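Local coordinates for cellulose-binding protein (Saccharophagus degradans, PDB 2YHG) that is associated with carbohydrate metabolism, probably binds polysaccharide and may hydrolyse N- or O-glycosyl bonds; this piece holds a nucleoside hydrolase-like domain and a C-terminal domain, at residues Met53-Asp58 with Gln316-Trp321; Ser308-Asn313 with Asn425-Arg430; Ala330-Val335 with Asp366-Ser371; Asp360-Ser365 with Ser395-Asn400. All coordinates share one frame; numbering follows the deposited sequence. Where two conformers were deposited one is given.

Interaction 1 of 4, residues Met53-Asp58 with Gln316-Trp321; sequences MANEYD and QARMDW. With ZN (zinc ion), chain I.
Arg318 reaches from helix 308-323 to the short 3-10 segment 54-56, where its guanidinium takes two polar partners. The charged one is Glu56: NH2 of Arg318 donates to OE2 of Glu56 at 2.8 Å in a salt bridge. OE2 lies almost in the guanidinium plane but is approached on its anti side, 30° out of the carboxylate plane, carboxylate and guanidinium standing 87° apart. The neutral partner is Asn55, whose OD1 accepts from NH1 of Arg318 at 2.8 Å on a lone pair in the carbonyl plane. With chi1 at 70°, Asn55 sets its CG between backbone N and carbonyl carbon, which carries the amide toward the arginine. A weak hydrogen bond from ND2 of Asn55 to OE2 of Glu56 ties these partners together. Outside the segments, NH1 also bonds to Val52 O, and Asp314 forms a salt bridge with NE.

Trp321 CH2 packs 3.6 Å above one guanidinium face and Met53 CB 4.1 Å above the other, while CG of Met53 touches CD of Arg318 at 3.7 Å.

Nearby, Asp320 OD1 binds zinc at 2.1 Å, alongside three waters and His227. The arrangement is a buried arginine joining helix 308-323 to the 53-58 loop of the nucleoside hydrolase-like domain.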
loop_
_atom_site.group_PDB
_atom_site.type_symbol
_atom_site.label_atom_id
_atom_site.label_comp_id
_atom_site.label_asym_id
_atom_site.label_seq_id
_atom_site.Cartn_x
_atom_site.Cartn_y
_atom_site.Cartn_z
ATOM N N MET A 53 10.975 0.162 3.608
ATOM C CA MET A 53 10.049 -0.959 3.392
ATOM C C MET A 53 10.235 -1.606 2.012
ATOM O O MET A 53 9.490 -2.526 1.686
ATOM C CB MET A 53 8.564 -0.473 3.538
ATOM C CG MET A 53 8.212 -0.019 4.959
ATOM S SD MET A 53 6.513 0.520 5.138
ATOM C CE MET A 53 5.673 -1.056 5.080
ATOM N N ALA A 54 11.173 -1.127 1.210
ATOM C CA ALA A 54 11.149 -1.448 -0.221
ATOM C C ALA A 54 11.442 -2.911 -0.528
ATOM O O ALA A 54 11.113 -3.407 -1.588
ATOM C CB ALA A 54 12.078 -0.536 -1.011
ATOM N N ASN A 55 12.089 -3.618 0.393
ATOM C CA ASN A 55 12.302 -5.047 0.227
ATOM C C ASN A 55 10.988 -5.839 0.138
ATOM O O ASN A 55 10.987 -6.976 -0.333
ATOM C CB ASN A 55 13.123 -5.606 1.400
ATOM C CG ASN A 55 12.321 -5.614 2.683
ATOM O OD1 ASN A 55 11.939 -4.543 3.174
ATOM N ND2 ASN A 55 12.025 -6.804 3.214
ATOM N N GLU A 56 9.881 -5.264 0.598
ATOM C CA GLU A 56 8.588 -5.934 0.611
ATOM C C GLU A 56 7.797 -5.738 -0.672
ATOM O O GLU A 56 6.711 -6.322 -0.777
ATOM C CB GLU A 56 7.712 -5.405 1.779
ATOM C CG GLU A 56 8.365 -5.482 3.141
ATOM C CD GLU A 56 8.679 -6.882 3.640
ATOM O OE1 GLU A 56 8.102 -7.889 3.128
ATOM O OE2 GLU A 56 9.406 -6.966 4.667
ATOM N N TYR A 57 8.324 -4.963 -1.612
ATOM C CA TYR A 57 7.614 -4.536 -2.815
ATOM C C TYR A 57 8.473 -4.811 -4.035
ATOM O O TYR A 57 9.701 -4.931 -3.911
ATOM C CB TYR A 57 7.378 -3.006 -2.795
ATOM C CG TYR A 57 6.512 -2.525 -1.657
ATOM C CD1 TYR A 57 6.994 -2.421 -0.378
ATOM C CD2 TYR A 57 5.191 -2.178 -1.878
ATOM C CE1 TYR A 57 6.223 -1.936 0.645
ATOM C CE2 TYR A 57 4.403 -1.668 -0.858
ATOM C CZ TYR A 57 4.917 -1.534 0.402
ATOM O OH TYR A 57 4.203 -1.012 1.447
ATOM N N ASP A 58 7.858 -4.713 -5.205
ATOM C CA ASP A 58 8.557 -4.438 -6.438
ATOM C C ASP A 58 8.218 -3.022 -6.867
ATOM O O ASP A 58 7.235 -2.776 -7.590
ATOM C CB ASP A 58 8.219 -5.458 -7.510
ATOM C CG ASP A 58 9.017 -6.748 -7.318
ATOM O OD1 ASP A 58 10.249 -6.679 -7.115
ATOM O OD2 ASP A 58 8.415 -7.841 -7.351
ATOM N N GLN A 316 9.868 1.866 13.046
ATOM C CA GLN A 316 10.923 1.979 14.073
ATOM C C GLN A 316 12.018 0.949 13.834
ATOM O O GLN A 316 13.216 1.286 13.829
ATOM C CB GLN A 316 10.318 1.869 15.453
ATOM C CG GLN A 316 11.348 1.868 16.558
ATOM C CD GLN A 316 10.803 1.618 17.941
ATOM O OE1 GLN A 316 9.613 1.741 18.209
ATOM N NE2 GLN A 316 11.704 1.268 18.856
ATOM N N ALA A 317 11.645 -0.320 13.676
ATOM C CA ALA A 317 12.628 -1.375 13.462
ATOM C C ALA A 317 13.378 -1.168 12.178
ATOM O O ALA A 317 14.595 -1.382 12.137
ATOM C CB ALA A 317 11.953 -2.738 13.468
ATOM N N ARG A 318 12.690 -0.739 11.111
ATOM C CA ARG A 318 13.379 -0.565 9.836
ATOM C C ARG A 318 14.390 0.584 9.857
ATOM O O ARG A 318 15.403 0.511 9.169
ATOM C CB ARG A 318 12.362 -0.422 8.711
ATOM C CG ARG A 318 11.592 -1.683 8.447
ATOM C CD ARG A 318 10.424 -1.449 7.517
ATOM N NE ARG A 318 9.666 -2.663 7.236
ATOM C CZ ARG A 318 10.036 -3.609 6.401
ATOM N NH1 ARG A 318 11.078 -3.452 5.608
ATOM N NH2 ARG A 318 9.316 -4.714 6.340
ATOM N N MET A 319 14.127 1.624 10.629
ATOM C CA MET A 319 15.129 2.659 10.804
ATOM C C MET A 319 16.316 2.180 11.632
ATOM O O MET A 319 17.433 2.675 11.455
ATOM C CB MET A 319 14.529 3.918 11.399
ATOM C CG MET A 319 13.540 4.615 10.467
ATOM S SD MET A 319 14.179 5.035 8.828
ATOM C CE MET A 319 15.480 6.152 9.278
ATOM N N ASP A 320 16.117 1.181 12.487
ATOM C CA ASP A 320 17.232 0.462 13.095
ATOM C C ASP A 320 18.011 -0.321 12.071
ATOM O O ASP A 320 19.246 -0.301 12.105
ATOM C CB ASP A 320 16.732 -0.436 14.217
ATOM C CG ASP A 320 16.084 0.340 15.351
ATOM O OD1 ASP A 320 16.302 1.590 15.449
ATOM O OD2 ASP A 320 15.365 -0.302 16.161
ATOM N N TRP A 321 17.327 -1.016 11.171
ATOM C CA TRP A 321 18.015 -1.689 10.089
ATOM C C TRP A 321 18.949 -0.726 9.366
ATOM O O TRP A 321 20.054 -1.087 8.973
ATOM C CB TRP A 321 17.054 -2.298 9.078
ATOM C CG TRP A 321 16.146 -3.350 9.547
ATOM C CD1 TRP A 321 15.964 -3.814 10.811
ATOM C CD2 TRP A 321 15.183 -4.010 8.738
ATOM N NE1 TRP A 321 14.952 -4.729 10.837
ATOM C CE2 TRP A 321 14.454 -4.877 9.576
ATOM C CE3 TRP A 321 14.890 -3.968 7.386
ATOM C CZ2 TRP A 321 13.450 -5.727 9.093
ATOM C CZ3 TRP A 321 13.894 -4.816 6.896
ATOM C CH2 TRP A 321 13.196 -5.670 7.741
HETATM ZN ZN ZN I . 15.617 3.032 16.750
HETATM O O HOH W 1 13.998 3.383 15.486
HETATM O O HOH W 2 14.577 1.534 17.824
HETATM O O HOH W 3 14.869 4.294 18.205
#

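Interaction 2 of 4, residues Ser308-Asn313 with Asn425-Arg430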
loop_
_atom_site.group_PDB
_atom_site.type_symbol
_atom_site.label_atom_id
_atom_site.label_comp_id
_atom_site.label_asym_id
_atom_site.label_seq_id
_atom_site.Cartn_x
_atom_site.Cartn_y
_atom_site.Cartn_z
ATOM N N SER A 308 -2.233 0.641 13.799
ATOM C CA SER A 308 -1.199 1.626 14.080
ATOM C C SER A 308 -0.019 1.062 14.865
ATOM O O SER A 308 1.118 1.419 14.591
ATOM C CB SER A 308 -1.781 2.848 14.816
ATOM O OG SER A 308 -2.334 3.785 13.890
ATOM N N THR A 309 -0.270 0.251 15.895
ATOM C CA THR A 309 0.866 -0.223 16.686
ATOM C C THR A 309 1.837 -0.983 15.797
ATOM O O THR A 309 3.071 -0.810 15.894
ATOM C CB THR A 309 0.409 -1.061 17.859
ATOM O OG1 THR A 309 -0.352 -0.227 18.724
ATOM C CG2 THR A 309 1.604 -1.638 18.624
ATOM N N ALA A 310 1.308 -1.892 14.973
ATOM C CA ALA A 310 2.149 -2.666 14.077
ATOM C C ALA A 310 2.890 -1.762 13.095
ATOM O O ALA A 310 4.061 -1.953 12.811
ATOM C CB ALA A 310 1.341 -3.724 13.354
ATOM N N ILE A 311 2.170 -0.795 12.530
ATOM C CA ILE A 311 2.736 0.154 11.578
ATOM C C ILE A 311 3.900 0.921 12.207
ATOM O O ILE A 311 4.980 1.038 11.615
ATOM C CB ILE A 311 1.668 1.144 11.066
ATOM C CG1 ILE A 311 0.622 0.418 10.210
ATOM C CG2 ILE A 311 2.305 2.311 10.336
ATOM C CD1 ILE A 311 -0.615 1.251 9.885
ATOM N N HIS A 312 3.690 1.438 13.414
ATOM C CA HIS A 312 4.720 2.257 14.016
ATOM C C HIS A 312 5.938 1.446 14.427
ATOM O O HIS A 312 7.089 1.881 14.261
ATOM C CB HIS A 312 4.195 3.019 15.227
ATOM C CG HIS A 312 3.054 3.923 14.904
ATOM N ND1 HIS A 312 2.896 4.537 13.679
ATOM C CD2 HIS A 312 1.982 4.276 15.649
ATOM C CE1 HIS A 312 1.752 5.202 13.698
ATOM N NE2 HIS A 312 1.195 5.098 14.889
ATOM N N ASN A 313 5.697 0.252 14.938
ATOM C CA ASN A 313 6.801 -0.596 15.348
ATOM C C ASN A 313 7.611 -1.038 14.131
ATOM O O ASN A 313 8.847 -1.108 14.172
ATOM C CB ASN A 313 6.305 -1.803 16.140
ATOM C CG ASN A 313 5.794 -1.430 17.500
ATOM O OD1 ASN A 313 5.679 -0.248 17.873
ATOM N ND2 ASN A 313 5.454 -2.467 18.265
ATOM N N ASN A 425 8.240 -4.644 19.416
ATOM C CA ASN A 425 7.552 -5.881 19.002
ATOM C C ASN A 425 7.158 -5.766 17.529
ATOM O O ASN A 425 6.547 -4.769 17.115
ATOM C CB ASN A 425 6.227 -6.096 19.753
ATOM C CG ASN A 425 6.331 -6.322 21.273
ATOM O OD1 ASN A 425 5.313 -6.350 21.901
ATOM N ND2 ASN A 425 7.549 -6.494 21.836
ATOM N N LEU A 426 7.439 -6.790 16.755
ATOM C CA LEU A 426 7.079 -6.800 15.357
ATOM C C LEU A 426 5.989 -7.829 15.079
ATOM O O LEU A 426 5.885 -8.878 15.711
ATOM C CB LEU A 426 8.295 -7.039 14.473
ATOM C CG LEU A 426 9.271 -5.878 14.404
ATOM C CD1 LEU A 426 10.483 -6.274 13.612
ATOM C CD2 LEU A 426 8.586 -4.642 13.783
ATOM N N TYR A 427 5.177 -7.502 14.077
ATOM C CA TYR A 427 3.962 -8.240 13.756
ATOM C C TYR A 427 4.067 -8.897 12.398
ATOM O O TYR A 427 4.756 -8.418 11.497
ATOM C CB TYR A 427 2.751 -7.307 13.789
ATOM C CG TYR A 427 2.432 -6.757 15.168
ATOM C CD1 TYR A 427 3.203 -5.741 15.762
ATOM C CD2 TYR A 427 1.368 -7.239 15.890
ATOM C CE1 TYR A 427 2.889 -5.254 17.015
ATOM C CE2 TYR A 427 1.060 -6.771 17.136
ATOM C CZ TYR A 427 1.774 -5.730 17.670
ATOM O OH TYR A 427 1.473 -5.299 18.949
ATOM N N ALA A 428 3.291 -9.955 12.226
ATOM C CA ALA A 428 3.075 -10.558 10.920
ATOM C C ALA A 428 1.674 -11.143 10.871
ATOM O O ALA A 428 1.019 -11.301 11.905
ATOM C CB ALA A 428 4.110 -11.634 10.614
ATOM N N TYR A 429 1.197 -11.409 9.662
ATOM C CA TYR A 429 -0.204 -11.750 9.446
ATOM C C TYR A 429 -0.357 -12.923 8.521
ATOM O O TYR A 429 0.365 -13.050 7.538
ATOM C CB TYR A 429 -0.922 -10.560 8.791
ATOM C CG TYR A 429 -0.810 -9.272 9.562
ATOM C CD1 TYR A 429 -1.553 -9.049 10.693
ATOM C CD2 TYR A 429 0.114 -8.291 9.192
ATOM C CE1 TYR A 429 -1.420 -7.867 11.404
ATOM C CE2 TYR A 429 0.221 -7.100 9.866
ATOM C CZ TYR A 429 -0.551 -6.897 10.966
ATOM O OH TYR A 429 -0.462 -5.676 11.619
ATOM N N ARG A 430 -1.422 -13.700 8.747
ATOM C CA ARG A 430 -1.957 -14.597 7.736
ATOM C C ARG A 430 -3.475 -14.587 7.800
ATOM O O ARG A 430 -4.053 -15.012 8.795
ATOM C CB ARG A 430 -1.464 -16.032 7.891
ATOM C CG ARG A 430 -2.065 -16.981 6.849
ATOM C CD ARG A 430 -1.451 -16.754 5.470
ATOM N NE ARG A 430 -0.009 -17.027 5.502
ATOM C CZ ARG A 430 0.529 -18.241 5.654
ATOM N NH1 ARG A 430 -0.200 -19.328 5.486
ATOM N NH2 ARG A 430 1.825 -18.387 5.874
HETATM O O HOH W 4 5.096 -4.731 12.866
#
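Asn313, Ala310 and Tyr427 carry most of this contact between the start of helix 308-323 and the start of strand 427-436. Asn313 supplies the direct polar link: ND2 donates to the backbone O of Asn425 at 2.8 Å, with an N-H...O angle of 153°. The donor lies in the carbonyl plane, on a lone pair, and the acceptor is near the amide plane of Asn313. The same ND2 stands at the edge of the Tyr427 ring, 4.0 Å from CE1.

Ala310 points its methyl at two tyrosines. CB meets CD1 of Tyr427 at 3.7 Å, coming obliquely, and approaches OH of Tyr429 at 3.2 Å near that ring's plane; this hydroxyl is hydrogen-bonded to Trp267. A water donates to Ala310 O and accepts from Tyr427 N, each at 3.0 Å, bridging the two backbones.

Tyr427 extends past Ala310 until its OH lies 3.7 Å from CG2 of Thr309. At the other end, CD2 of Leu426 packs on O of Asn313. The local axes approach to 9.3 Å with their directions 126° apart, so the helix runs obliquely against the strand. This is helix-on-sheet packing at a domain interface, attaching helix 308-323 to the C-terminal beta domain.

Interaction 3 of 4, residues Ala330-Val335 with Asp366-Ser371; sequences ANHHPV and DPDGDS. With CA (calcium ion), chain D.
Asp368 and His332 meet in a calcium-binding site built from two loops, and the carboxylate serves metal and histidine together. ND1 of His332 donates to OD1 of Asp368 at 2.7 Å along a nearly straight bond, 172° at the hydrogen. OD1 offers its syn lone pair and lies in the imidazole plane, with ring and carboxylate only 30° apart. The other oxygen, OD2, binds calcium at 2.4 Å and also accepts from the backbone N of His332.

Around the ion the 330-335 loop gives OD1 of Asn331 and the carbonyl O of His332. Asp366 binds through both oxygens and Asp370 through OD2, at 2.3 Å; Asp420 completes the shell. The close oxygen pairs, such as OD1 of Asn331 and OD2 of Asp370, are drawn together by the shared metal. OD2 of Asp366 accepts from the N of Asp368, an Asx turn, and from the N of Asp370; the two N-H groups reach it from opposite faces of the carboxylate. Gly369 N to Asp366 O closes the type I turn, and the Asp370 bond ties on the next residue.

Farther out, Pro367 lies against the 330-335 loop: its CG is 3.9 Å from CB of His332, and its CD comes to 3.2 Å from O of His333.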
loop_
_atom_site.group_PDB
_atom_site.type_symbol
_atom_site.label_atom_id
_atom_site.label_comp_id
_atom_site.label_asym_id
_atom_site.label_seq_id
_atom_site.Cartn_x
_atom_site.Cartn_y
_atom_site.Cartn_z
ATOM N N ALA A 330 19.198 -5.543 15.638
ATOM C CA ALA A 330 17.854 -5.017 15.380
ATOM C C ALA A 330 16.872 -6.174 15.388
ATOM O O ALA A 330 17.256 -7.337 15.250
ATOM C CB ALA A 330 17.806 -4.276 14.052
ATOM N N ASN A 331 15.588 -5.829 15.472
ATOM C CA ASN A 331 14.532 -6.818 15.412
ATOM C C ASN A 331 14.012 -7.016 13.999
ATOM O O ASN A 331 13.956 -6.072 13.208
ATOM C CB ASN A 331 13.403 -6.414 16.346
ATOM C CG ASN A 331 12.395 -7.532 16.570
ATOM O OD1 ASN A 331 12.708 -8.708 16.370
ATOM N ND2 ASN A 331 11.193 -7.185 17.048
ATOM N N HIS A 332 13.664 -8.263 13.691
ATOM C CA HIS A 332 13.076 -8.641 12.410
ATOM C C HIS A 332 11.744 -9.367 12.601
ATOM O O HIS A 332 11.488 -9.967 13.651
ATOM C CB HIS A 332 14.052 -9.492 11.618
ATOM C CG HIS A 332 15.415 -8.881 11.569
ATOM N ND1 HIS A 332 16.316 -9.058 12.592
ATOM C CD2 HIS A 332 15.974 -7.976 10.730
ATOM C CE1 HIS A 332 17.374 -8.290 12.385
ATOM N NE2 HIS A 332 17.203 -7.635 11.253
ATOM N N HIS A 333 10.889 -9.293 11.600
ATOM C CA HIS A 333 9.515 -9.744 11.736
ATOM C C HIS A 333 9.417 -11.253 11.932
ATOM O O HIS A 333 10.146 -12.011 11.291
ATOM C CB HIS A 333 8.682 -9.318 10.559
ATOM C CG HIS A 333 8.817 -7.871 10.238
ATOM N ND1 HIS A 333 9.953 -7.321 9.686
ATOM C CD2 HIS A 333 7.944 -6.860 10.420
ATOM C CE1 HIS A 333 9.753 -6.023 9.512
ATOM N NE2 HIS A 333 8.554 -5.710 9.990
ATOM N N PRO A 334 8.410 -11.688 12.695
ATOM C CA PRO A 334 8.136 -13.122 12.756
ATOM C C PRO A 334 7.557 -13.613 11.434
ATOM O O PRO A 334 7.109 -12.825 10.586
ATOM C CB PRO A 334 7.128 -13.231 13.884
ATOM C CG PRO A 334 6.529 -11.887 14.042
ATOM C CD PRO A 334 7.517 -10.900 13.568
ATOM N N VAL A 335 7.617 -14.929 11.258
ATOM C CA VAL A 335 7.327 -15.589 10.006
ATOM C C VAL A 335 6.147 -16.560 10.210
ATOM O O VAL A 335 6.277 -17.569 10.915
ATOM C CB VAL A 335 8.547 -16.341 9.492
ATOM C CG1 VAL A 335 8.148 -17.116 8.231
ATOM C CG2 VAL A 335 9.706 -15.365 9.231
ATOM N N ASP A 366 10.461 -17.097 14.550
ATOM C CA ASP A 366 11.045 -15.775 14.565
ATOM C C ASP A 366 12.520 -15.845 14.314
ATOM O O ASP A 366 13.228 -16.599 14.985
ATOM C CB ASP A 366 10.803 -15.099 15.875
ATOM C CG ASP A 366 11.267 -13.672 15.857
ATOM O OD1 ASP A 366 10.528 -12.829 15.336
ATOM O OD2 ASP A 366 12.417 -13.394 16.270
ATOM N N PRO A 367 13.016 -15.026 13.371
ATOM C CA PRO A 367 14.416 -15.205 12.942
ATOM C C PRO A 367 15.428 -14.681 13.948
ATOM O O PRO A 367 16.629 -14.984 13.868
ATOM C CB PRO A 367 14.491 -14.398 11.640
ATOM C CG PRO A 367 13.377 -13.361 11.796
ATOM C CD PRO A 367 12.264 -14.082 12.506
ATOM N N ASP A 368 14.956 -13.955 14.946
ATOM C CA ASP A 368 15.837 -13.490 16.013
ATOM C C ASP A 368 15.811 -14.424 17.213
ATOM O O ASP A 368 16.520 -14.188 18.185
ATOM C CB ASP A 368 15.430 -12.097 16.468
ATOM C CG ASP A 368 15.197 -11.163 15.323
ATOM O OD1 ASP A 368 16.203 -10.793 14.682
ATOM O OD2 ASP A 368 14.016 -10.853 15.011
ATOM N N GLY A 369 14.932 -15.425 17.188
ATOM C CA GLY A 369 14.733 -16.307 18.318
ATOM C C GLY A 369 13.864 -15.680 19.385
ATOM O O GLY A 369 13.900 -16.117 20.534
ATOM N N ASP A 370 13.063 -14.675 19.017
ATOM C CA ASP A 370 12.116 -14.127 19.968
ATOM C C ASP A 370 11.010 -15.146 20.270
ATOM O O ASP A 370 10.734 -16.030 19.466
ATOM C CB ASP A 370 11.440 -12.875 19.391
ATOM C CG ASP A 370 12.414 -11.769 18.981
ATOM O OD1 ASP A 370 13.443 -11.603 19.658
ATOM O OD2 ASP A 370 12.053 -10.993 18.085
ATOM N N SER A 371 10.287 -14.898 21.351
ATOM C CA SER A 371 9.043 -15.592 21.621
ATOM C C SER A 371 7.908 -15.011 20.793
ATOM O O SER A 371 7.950 -13.851 20.418
ATOM C CB SER A 371 8.701 -15.534 23.116
ATOM O OG SER A 371 9.605 -16.305 23.848
HETATM CA CA CA D . 11.782 -10.852 15.819
HETATM O O HOH W 5 14.681 -9.454 18.347
#

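Interaction 4 of 4, residues Asp360-Ser365 with Ser395-Asn400; sequences DASGSS and SSASAN
Asp360 opens the contact as the antiparallel partner of Ser398, a non-hydrogen-bonded pair with CA atoms 4.1 Å apart. Both side chains project from the same face of the sheet, and OD1 of Asp360 comes 3.8 Å from CB of Ser398. CG of Asp360 stands beside the carbonyl carbon (chi1 -173°), which brings OD1 to the N and OG of Ser362. OD1 accepts from the backbone N, an Asx turn, at 2.9 Å and from 42° above the carboxylate plane. It also takes the hydroxyl of Ser362 on its syn lone pair, at 2.7 Å.

Next, Ala361 N donates to O of Ala397 at 2.8 Å. The bond is straight at the hydrogen, 175°, although the donor stands above the carbonyl plane rather than on a lone pair. CB of Ala361 rests 3.6 Å from that same oxygen. At Ser362 the OG held by Asp360 also touches CB of Ala397, at 3.9 Å. Beyond Gly363, the N and OG of Ser364 both bond to O of Ala361, closing the turn.

The Asp360-Ser398 pair ends the ladder between strands 356-360 and 398-402 at the surface of the C-terminal beta domain. Ala361 also touches Tyr374 and Trp376 of strand 372-378 and Leu416 of strand 411-420.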
loop_
_atom_site.group_PDB
_atom_site.type_symbol
_atom_site.label_atom_id
_atom_site.label_comp_id
_atom_site.label_asym_id
_atom_site.label_seq_id
_atom_site.Cartn_x
_atom_site.Cartn_y
_atom_site.Cartn_z
ATOM N N ASP A 360 -3.702 -24.114 12.576
ATOM C CA ASP A 360 -2.576 -24.344 13.457
ATOM C C ASP A 360 -1.370 -23.560 12.959
ATOM O O ASP A 360 -0.872 -23.841 11.881
ATOM C CB ASP A 360 -2.266 -25.853 13.475
ATOM C CG ASP A 360 -1.233 -26.235 14.471
ATOM O OD1 ASP A 360 -0.628 -25.355 15.117
ATOM O OD2 ASP A 360 -1.023 -27.463 14.590
ATOM N N ALA A 361 -0.958 -22.571 13.747
ATOM C CA ALA A 361 0.167 -21.725 13.405
ATOM C C ALA A 361 1.479 -22.210 14.012
ATOM O O ALA A 361 2.489 -21.483 13.941
ATOM C CB ALA A 361 -0.114 -20.281 13.833
ATOM N N SER A 362 1.511 -23.405 14.580
ATOM C CA SER A 362 2.801 -24.000 14.976
ATOM C C SER A 362 3.787 -24.039 13.748
ATOM O O SER A 362 3.499 -24.354 12.663
ATOM C CB SER A 362 2.526 -25.428 15.541
ATOM O OG SER A 362 1.613 -25.360 16.574
ATOM N N GLY A 363 5.095 -23.951 13.900
ATOM C CA GLY A 363 5.704 -23.852 12.579
ATOM C C GLY A 363 6.250 -22.451 12.327
ATOM O O GLY A 363 7.016 -22.187 11.400
ATOM N N SER A 364 5.230 -21.497 12.750
ATOM C CA SER A 364 5.627 -20.100 12.703
ATOM C C SER A 364 6.958 -19.981 13.441
ATOM O O SER A 364 7.252 -20.764 14.335
ATOM C CB SER A 364 4.575 -19.216 13.359
ATOM O OG SER A 364 3.319 -19.233 12.683
ATOM N N SER A 365 7.739 -18.985 13.083
ATOM C CA SER A 365 9.048 -18.850 13.679
ATOM C C SER A 365 9.390 -17.378 13.815
ATOM O O SER A 365 8.749 -16.511 13.209
ATOM C CB SER A 365 10.111 -19.580 12.856
ATOM O OG SER A 365 10.175 -19.042 11.534
ATOM N N SER A 395 -6.061 -17.461 21.500
ATOM C CA SER A 395 -4.767 -16.908 21.897
ATOM C C SER A 395 -3.692 -17.953 21.939
ATOM O O SER A 395 -2.633 -17.714 22.516
ATOM C CB SER A 395 -4.855 -16.222 23.262
ATOM O OG SER A 395 -5.797 -15.167 23.223
ATOM N N SER A 396 -3.927 -19.062 21.244
ATOM C CA SER A 396 -2.963 -20.140 21.141
ATOM C C SER A 396 -2.564 -20.381 19.691
ATOM O O SER A 396 -3.236 -19.943 18.746
ATOM C CB SER A 396 -3.586 -21.412 21.684
ATOM O OG SER A 396 -3.896 -21.215 23.044
ATOM N N ALA A 397 -1.426 -21.018 19.490
ATOM C CA ALA A 397 -1.008 -21.329 18.133
ATOM C C ALA A 397 -2.029 -22.166 17.386
ATOM O O ALA A 397 -2.213 -21.991 16.188
ATOM C CB ALA A 397 0.344 -22.024 18.144
ATOM N N SER A 398 -2.661 -23.092 18.090
ATOM C CA SER A 398 -3.539 -24.047 17.474
ATOM C C SER A 398 -4.988 -23.728 17.843
ATOM O O SER A 398 -5.402 -23.936 18.978
ATOM C CB SER A 398 -3.121 -25.435 17.965
ATOM O OG SER A 398 -4.014 -26.402 17.539
ATOM N N ALA A 399 -5.713 -23.144 16.906
ATOM C CA ALA A 399 -7.087 -22.658 17.098
ATOM C C ALA A 399 -8.090 -23.509 16.299
ATOM O O ALA A 399 -7.722 -24.246 15.375
ATOM C CB ALA A 399 -7.207 -21.164 16.726
ATOM N N ASN A 400 -9.374 -23.358 16.618
ATOM C CA ASN A 400 -10.427 -24.098 15.906
ATOM C C ASN A 400 -11.583 -23.180 15.652
ATOM O O ASN A 400 -12.125 -22.575 16.569
ATOM C CB ASN A 400 -10.927 -25.364 16.638
ATOM C CG ASN A 400 -9.951 -26.467 16.581
ATOM O OD1 ASN A 400 -9.891 -27.228 15.620
ATOM N ND2 ASN A 400 -9.084 -26.523 17.586
#

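Overall arrangement
Interactions 1 and 2 share helix 308-323, one tying it to the nucleoside hydrolase-like domain and the other to the C-terminal beta domain; CB of Ala317 and CD1 of Leu426 meet between them at 3.8 Å. Interaction 1 is the buried one and relies on an arginine with charged and amide partners, whereas the partly buried interaction 2 combines one side-chain amide hydrogen bond to a backbone carbonyl with tyrosine packing. Interaction 3, also partly buried, is governed by calcium, and NE1 of Trp321 probably bonds to O of Asn331 to join it to interaction 1. Interaction 4, at the surface, depends on backbone pairing and small polar side chains; Val335 N probably bonds to Ser365 O at 2.8 Å, joining it to interaction 3.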